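Local atomic coordinates of transmembrane oligosaccharyl transferase (PDB entry 3WAJ), a protein that belongs to the STT3/AglB family of membrane-embedded oligosaccharyl transferases, with a helical transmembrane region, a zinc-binding site and a globular C-terminal part. Residues 691-705 with 767-779. Residues are numbered along the deposited sequence; the frame is centred on the assembly and turned at random.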
loop_
_atom_site.group_PDB
_atom_site.type_symbol
_atom_site.label_atom_id
_atom_site.label_comp_id
_atom_site.label_asym_id
_atom_site.label_seq_id
_atom_site.Cartn_x
_atom_site.Cartn_y
_atom_site.Cartn_z
ATOM N N SER A 691 19.054 25.585 -9.811
ATOM C CA SER A 691 19.539 25.891 -11.158
ATOM C C SER A 691 18.917 25.032 -12.244
ATOM O O SER A 691 18.764 25.479 -13.382
ATOM C CB SER A 691 21.054 25.729 -11.215
ATOM O OG SER A 691 21.688 26.775 -10.530
ATOM N N HIS A 692 18.560 23.803 -11.876
ATOM C CA HIS A 692 18.211 22.760 -12.830
ATOM C C HIS A 692 16.772 22.278 -12.700
ATOM O O HIS A 692 16.419 21.224 -13.226
ATOM C CB HIS A 692 19.157 21.568 -12.652
ATOM C CG HIS A 692 20.599 21.920 -12.844
ATOM N ND1 HIS A 692 21.135 22.200 -14.084
ATOM C CD2 HIS A 692 21.610 22.059 -11.955
ATOM C CE1 HIS A 692 22.418 22.487 -13.950
ATOM N NE2 HIS A 692 22.729 22.411 -12.668
ATOM N N TYR A 693 15.941 23.038 -11.992
ATOM C CA TYR A 693 14.538 22.655 -11.809
ATOM C C TYR A 693 13.655 23.874 -11.976
ATOM O O TYR A 693 14.023 24.959 -11.535
ATOM C CB TYR A 693 14.325 22.031 -10.418
ATOM C CG TYR A 693 15.157 20.800 -10.237
ATOM C CD1 TYR A 693 14.618 19.553 -10.454
ATOM C CD2 TYR A 693 16.498 20.888 -9.903
ATOM C CE1 TYR A 693 15.389 18.412 -10.328
ATOM C CE2 TYR A 693 17.289 19.745 -9.785
ATOM C CZ TYR A 693 16.723 18.518 -9.992
ATOM O OH TYR A 693 17.490 17.386 -9.869
ATOM N N ARG A 694 12.500 23.702 -12.617
ATOM C CA ARG A 694 11.518 24.791 -12.767
ATOM C C ARG A 694 10.154 24.193 -12.483
ATOM O O ARG A 694 9.929 23.006 -12.754
ATOM C CB ARG A 694 11.557 25.393 -14.189
ATOM C CG ARG A 694 11.456 24.365 -15.332
ATOM C CD ARG A 694 11.352 25.050 -16.672
ATOM N NE ARG A 694 11.232 24.129 -17.804
ATOM C CZ ARG A 694 11.235 24.508 -19.083
ATOM N NH1 ARG A 694 11.358 25.787 -19.396
ATOM N NH2 ARG A 694 11.121 23.611 -20.044
ATOM N N MET A 695 9.246 24.979 -11.920
ATOM C CA MET A 695 7.889 24.489 -11.738
ATOM C C MET A 695 7.188 24.554 -13.093
ATOM O O MET A 695 7.409 25.492 -13.863
ATOM C CB MET A 695 7.164 25.331 -10.694
ATOM C CG MET A 695 5.694 24.983 -10.476
ATOM S SD MET A 695 5.133 25.685 -8.924
ATOM C CE MET A 695 3.466 25.913 -9.365
ATOM N N ILE A 696 6.367 23.557 -13.404
ATOM C CA ILE A 696 5.637 23.589 -14.671
ATOM C C ILE A 696 4.130 23.535 -14.487
ATOM O O ILE A 696 3.375 23.883 -15.405
ATOM C CB ILE A 696 6.082 22.477 -15.628
ATOM C CG1 ILE A 696 5.853 21.105 -15.003
ATOM C CG2 ILE A 696 7.535 22.661 -16.011
ATOM C CD1 ILE A 696 6.293 19.954 -15.903
ATOM N N TYR A 697 3.708 23.101 -13.298
ATOM C CA TYR A 697 2.291 22.919 -12.961
ATOM C C TYR A 697 2.104 22.763 -11.449
ATOM O O TYR A 697 2.927 22.125 -10.785
ATOM C CB TYR A 697 1.756 21.666 -13.679
ATOM C CG TYR A 697 0.328 21.254 -13.342
ATOM C CD1 TYR A 697 0.036 20.519 -12.190
ATOM C CD2 TYR A 697 -0.724 21.546 -14.210
ATOM C CE1 TYR A 697 -1.275 20.115 -11.899
ATOM C CE2 TYR A 697 -2.027 21.149 -13.925
ATOM C CZ TYR A 697 -2.295 20.436 -12.771
ATOM O OH TYR A 697 -3.579 20.046 -12.489
ATOM N N GLU A 698 1.027 23.324 -10.906
ATOM C CA GLU A 698 0.568 22.947 -9.559
ATOM C C GLU A 698 -0.946 22.761 -9.554
ATOM O O GLU A 698 -1.659 23.331 -10.378
ATOM C CB GLU A 698 0.971 23.975 -8.488
ATOM C CG GLU A 698 0.199 25.304 -8.553
ATOM C CD GLU A 698 0.506 26.234 -7.359
ATOM O OE1 GLU A 698 1.019 25.752 -6.318
ATOM O OE2 GLU A 698 0.230 27.455 -7.446
ATOM N N SER A 699 -1.431 21.947 -8.623
ATOM C CA SER A 699 -2.864 21.721 -8.463
ATOM C C SER A 699 -3.472 22.820 -7.628
ATOM O O SER A 699 -2.784 23.732 -7.166
ATOM C CB SER A 699 -3.099 20.427 -7.714
ATOM O OG SER A 699 -2.561 20.509 -6.406
ATOM N N ASP A 700 -4.771 22.685 -7.404
ATOM C CA ASP A 700 -5.505 23.508 -6.469
ATOM C C ASP A 700 -4.969 23.360 -5.026
ATOM O O ASP A 700 -4.172 22.455 -4.731
ATOM C CB ASP A 700 -6.975 23.103 -6.526
ATOM C CG ASP A 700 -7.902 24.250 -6.209
ATOM O OD1 ASP A 700 -7.412 25.277 -5.677
ATOM O OD2 ASP A 700 -9.118 24.118 -6.489
ATOM N N TYR A 701 -5.411 24.251 -4.139
ATOM C CA TYR A 701 -4.962 24.288 -2.746
ATOM C C TYR A 701 -5.449 23.079 -1.954
ATOM O O TYR A 701 -6.408 22.414 -2.366
ATOM C CB TYR A 701 -5.502 25.557 -2.063
ATOM C CG TYR A 701 -4.867 26.835 -2.563
ATOM C CD1 TYR A 701 -3.598 27.200 -2.145
ATOM C CD2 TYR A 701 -5.545 27.682 -3.440
ATOM C CE1 TYR A 701 -3.004 28.361 -2.591
ATOM C CE2 TYR A 701 -4.956 28.862 -3.898
ATOM C CZ TYR A 701 -3.683 29.184 -3.465
ATOM O OH TYR A 701 -3.069 30.335 -3.888
ATOM N N PRO A 702 -4.799 22.787 -0.808
ATOM C CA PRO A 702 -5.465 21.879 0.143
ATOM C C PRO A 702 -6.863 22.414 0.478
ATOM O O PRO A 702 -7.059 23.634 0.521
ATOM C CB PRO A 702 -4.567 21.924 1.389
ATOM C CG PRO A 702 -3.451 22.921 1.095
ATOM C CD PRO A 702 -3.415 23.096 -0.407
ATOM N N ALA A 703 -7.807 21.507 0.707
ATOM C CA ALA A 703 -9.213 21.850 0.893
ATOM C C ALA A 703 -9.492 23.012 1.872
ATOM O O ALA A 703 -10.255 23.926 1.557
ATOM C CB ALA A 703 -10.001 20.604 1.310
ATOM N N GLU A 704 -8.887 22.956 3.054
ATOM C CA GLU A 704 -9.197 23.904 4.118
ATOM C C GLU A 704 -8.839 25.323 3.723
ATOM O O GLU A 704 -9.537 26.265 4.099
ATOM C CB GLU A 704 -8.529 23.505 5.443
ATOM C CG GLU A 704 -7.004 23.654 5.444
ATOM C CD GLU A 704 -6.231 22.437 4.877
ATOM O OE1 GLU A 704 -6.869 21.407 4.479
ATOM O OE2 GLU A 704 -4.970 22.536 4.857
ATOM N N TRP A 705 -7.777 25.478 2.936
ATOM C CA TRP A 705 -7.358 26.802 2.485
ATOM C C TRP A 705 -8.151 27.284 1.270
ATOM O O TRP A 705 -8.375 28.486 1.082
ATOM C CB TRP A 705 -5.834 26.862 2.288
ATOM C CG TRP A 705 -5.149 27.081 3.614
ATOM C CD1 TRP A 705 -4.647 26.121 4.454
ATOM C CD2 TRP A 705 -4.956 28.335 4.281
ATOM N NE1 TRP A 705 -4.137 26.703 5.593
ATOM C CE2 TRP A 705 -4.315 28.060 5.514
ATOM C CE3 TRP A 705 -5.263 29.661 3.958
ATOM C CZ2 TRP A 705 -3.971 29.076 6.430
ATOM C CZ3 TRP A 705 -4.920 30.669 4.858
ATOM C CH2 TRP A 705 -4.277 30.369 6.080
ATOM N N PRO A 767 -0.395 29.752 1.477
ATOM C CA PRO A 767 -0.475 28.339 1.114
ATOM C C PRO A 767 -0.152 28.185 -0.376
ATOM O O PRO A 767 0.183 29.174 -1.017
ATOM C CB PRO A 767 -1.941 27.986 1.400
ATOM C CG PRO A 767 -2.695 29.258 1.144
ATOM C CD PRO A 767 -1.730 30.380 1.591
ATOM N N SER A 768 -0.242 26.972 -0.911
ATOM C CA SER A 768 0.179 26.698 -2.284
ATOM C C SER A 768 -0.483 25.394 -2.715
ATOM O O SER A 768 -1.205 24.757 -1.925
ATOM C CB SER A 768 1.693 26.558 -2.350
ATOM O OG SER A 768 2.099 25.331 -1.740
ATOM N N GLY A 769 -0.237 24.985 -3.955
ATOM C CA GLY A 769 -0.878 23.789 -4.475
ATOM C C GLY A 769 -0.492 22.535 -3.704
ATOM O O GLY A 769 0.689 22.335 -3.335
ATOM N N TYR A 770 -1.489 21.682 -3.478
ATOM C CA TYR A 770 -1.291 20.375 -2.841
ATOM C C TYR A 770 -0.233 19.559 -3.594
ATOM O O TYR A 770 0.664 18.968 -2.984
ATOM C CB TYR A 770 -2.615 19.610 -2.839
ATOM C CG TYR A 770 -2.690 18.431 -1.891
ATOM C CD1 TYR A 770 -3.527 18.464 -0.787
ATOM C CD2 TYR A 770 -1.958 17.262 -2.120
ATOM C CE1 TYR A 770 -3.626 17.378 0.073
ATOM C CE2 TYR A 770 -2.049 16.176 -1.256
ATOM C CZ TYR A 770 -2.882 16.250 -0.161
ATOM O OH TYR A 770 -2.983 15.197 0.707
ATOM N N VAL A 771 -0.353 19.527 -4.918
ATOM C CA VAL A 771 0.588 18.790 -5.757
ATOM C C VAL A 771 1.328 19.754 -6.670
ATOM O O VAL A 771 0.711 20.621 -7.279
ATOM C CB VAL A 771 -0.127 17.736 -6.618
ATOM C CG1 VAL A 771 0.897 16.918 -7.411
ATOM C CG2 VAL A 771 -0.960 16.818 -5.749
ATOM N N LYS A 772 2.648 19.607 -6.751
ATOM C CA LYS A 772 3.467 20.428 -7.644
ATOM C C LYS A 772 4.341 19.553 -8.536
ATOM O O LYS A 772 4.875 18.545 -8.086
ATOM C CB LYS A 772 4.331 21.415 -6.850
ATOM C CG LYS A 772 3.532 22.487 -6.144
ATOM C CD LYS A 772 4.438 23.277 -5.221
ATOM C CE LYS A 772 3.642 24.015 -4.165
ATOM N NZ LYS A 772 4.500 25.018 -3.504
ATOM N N ILE A 773 4.472 19.944 -9.798
ATOM C CA ILE A 773 5.315 19.222 -10.741
ATOM C C ILE A 773 6.468 20.108 -11.213
ATOM O O ILE A 773 6.270 21.251 -11.619
ATOM C CB ILE A 773 4.502 18.764 -11.954
ATOM C CG1 ILE A 773 3.360 17.863 -11.503
ATOM C CG2 ILE A 773 5.367 18.030 -12.968
ATOM C CD1 ILE A 773 2.422 17.470 -12.641
ATOM N N PHE A 774 7.676 19.573 -11.174
ATOM C CA PHE A 774 8.838 20.295 -11.661
ATOM C C PHE A 774 9.499 19.531 -12.812
ATOM O O PHE A 774 9.401 18.299 -12.894
ATOM C CB PHE A 774 9.842 20.483 -10.529
ATOM C CG PHE A 774 9.289 21.237 -9.351
ATOM C CD1 PHE A 774 9.563 22.594 -9.190
ATOM C CD2 PHE A 774 8.494 20.595 -8.401
ATOM C CE1 PHE A 774 9.048 23.316 -8.103
ATOM C CE2 PHE A 774 7.977 21.309 -7.302
ATOM C CZ PHE A 774 8.259 22.674 -7.159
ATOM N N GLU A 775 10.179 20.262 -13.692
ATOM C CA GLU A 775 10.954 19.649 -14.761
ATOM C C GLU A 775 12.437 19.809 -14.481
ATOM O O GLU A 775 12.909 20.915 -14.180
ATOM C CB GLU A 775 10.643 20.281 -16.126
ATOM C CG GLU A 775 11.361 19.583 -17.278
ATOM C CD GLU A 775 11.155 20.268 -18.616
ATOM O OE1 GLU A 775 10.750 21.457 -18.627
ATOM O OE2 GLU A 775 11.410 19.616 -19.658
ATOM N N ARG A 776 13.173 18.706 -14.581
ATOM C CA ARG A 776 14.624 18.777 -14.481
ATOM C C ARG A 776 15.171 19.211 -15.839
ATOM O O ARG A 776 14.766 18.706 -16.888
ATOM C CB ARG A 776 15.222 17.438 -14.044
ATOM C CG ARG A 776 16.731 17.440 -13.989
ATOM C CD ARG A 776 17.296 16.242 -13.229
ATOM N NE ARG A 776 18.751 16.282 -13.311
ATOM C CZ ARG A 776 19.484 15.516 -14.113
ATOM N NH1 ARG A 776 18.899 14.592 -14.858
ATOM N NH2 ARG A 776 20.806 15.661 -14.145
ATOM N N VAL A 777 16.109 20.146 -15.809
ATOM C CA VAL A 777 16.455 20.926 -16.980
ATOM C C VAL A 777 17.944 21.259 -16.920
ATOM O O VAL A 777 18.487 21.445 -15.826
ATOM C CB VAL A 777 15.580 22.207 -16.959
ATOM C CG1 VAL A 777 16.412 23.465 -17.026
ATOM C CG2 VAL A 777 14.512 22.163 -18.023
ATOM N N LYS A 778 18.610 21.325 -18.073
ATOM C CA LYS A 778 20.028 21.700 -18.100
ATOM C C LYS A 778 20.224 23.105 -17.538
ATOM O O LYS A 778 20.992 23.298 -16.597
ATOM C CB LYS A 778 20.598 21.629 -19.518
ATOM C CG LYS A 778 21.343 20.339 -19.834
ATOM C CD LYS A 778 21.519 20.145 -21.338
ATOM C CE LYS A 778 22.259 18.856 -21.638
ATOM N NZ LYS A 778 21.808 17.756 -20.733
ATOM N N GLY A 779 19.516 24.073 -18.119
ATOM C CA GLY A 779 19.554 25.456 -17.667
ATOM C C GLY A 779 20.448 26.314 -18.549
ATOM O O GLY A 779 21.539 25.882 -18.935
HETATM O O HOH W 1 -1.341 31.625 -1.987
#
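Strands 693-698 and 771-776 run antiparallel, their axes 4.5 Å apart at closest approach, with R694 and E775 a hydrogen-bonded pair and M695 and F774 a non-hydrogen-bonded one. The register then slips by one: I696 N donates to I773 O at 2.9 Å, while I773 N donates to Y697 O. R694 and E775 lie side by side; NE and NH2 both grip OE1, NH2 at 2.6 Å on its syn side and NE on its anti side, both tilted out of the carboxylate plane toward the same face, and NH1 turns to E855. With CG between the backbone N and the carbonyl carbon (chi1 51°) and the chain extended to NE, the NE/NH2 edge of the guanidinium comes against OE1, the two planes 25° apart. On the face shared by Y693, M695 and E698, M695 CB packs on F774 CE1 at 3.8 Å, and M695 SD makes an oblique Met-aromatic contact with the same ring. E698 OE1 accepts from G769 N at 2.8 Å, above the carboxylate plane, and also pairs with R805, while OE2 meets T801. Just after strand 693-698, at the start of 771-776, S699 OG accepts from V771 N at 2.8 Å and donates to D700 O, which also takes Y770 N. P767 CB lies over a face of the W705 ring, and a water joins Y701 OH to P767 O. I696 and Y697, both opposite I773, form a classic beta bulge in the edge strand of a mixed sheet, where 771-776 also bonds to strand 605-611.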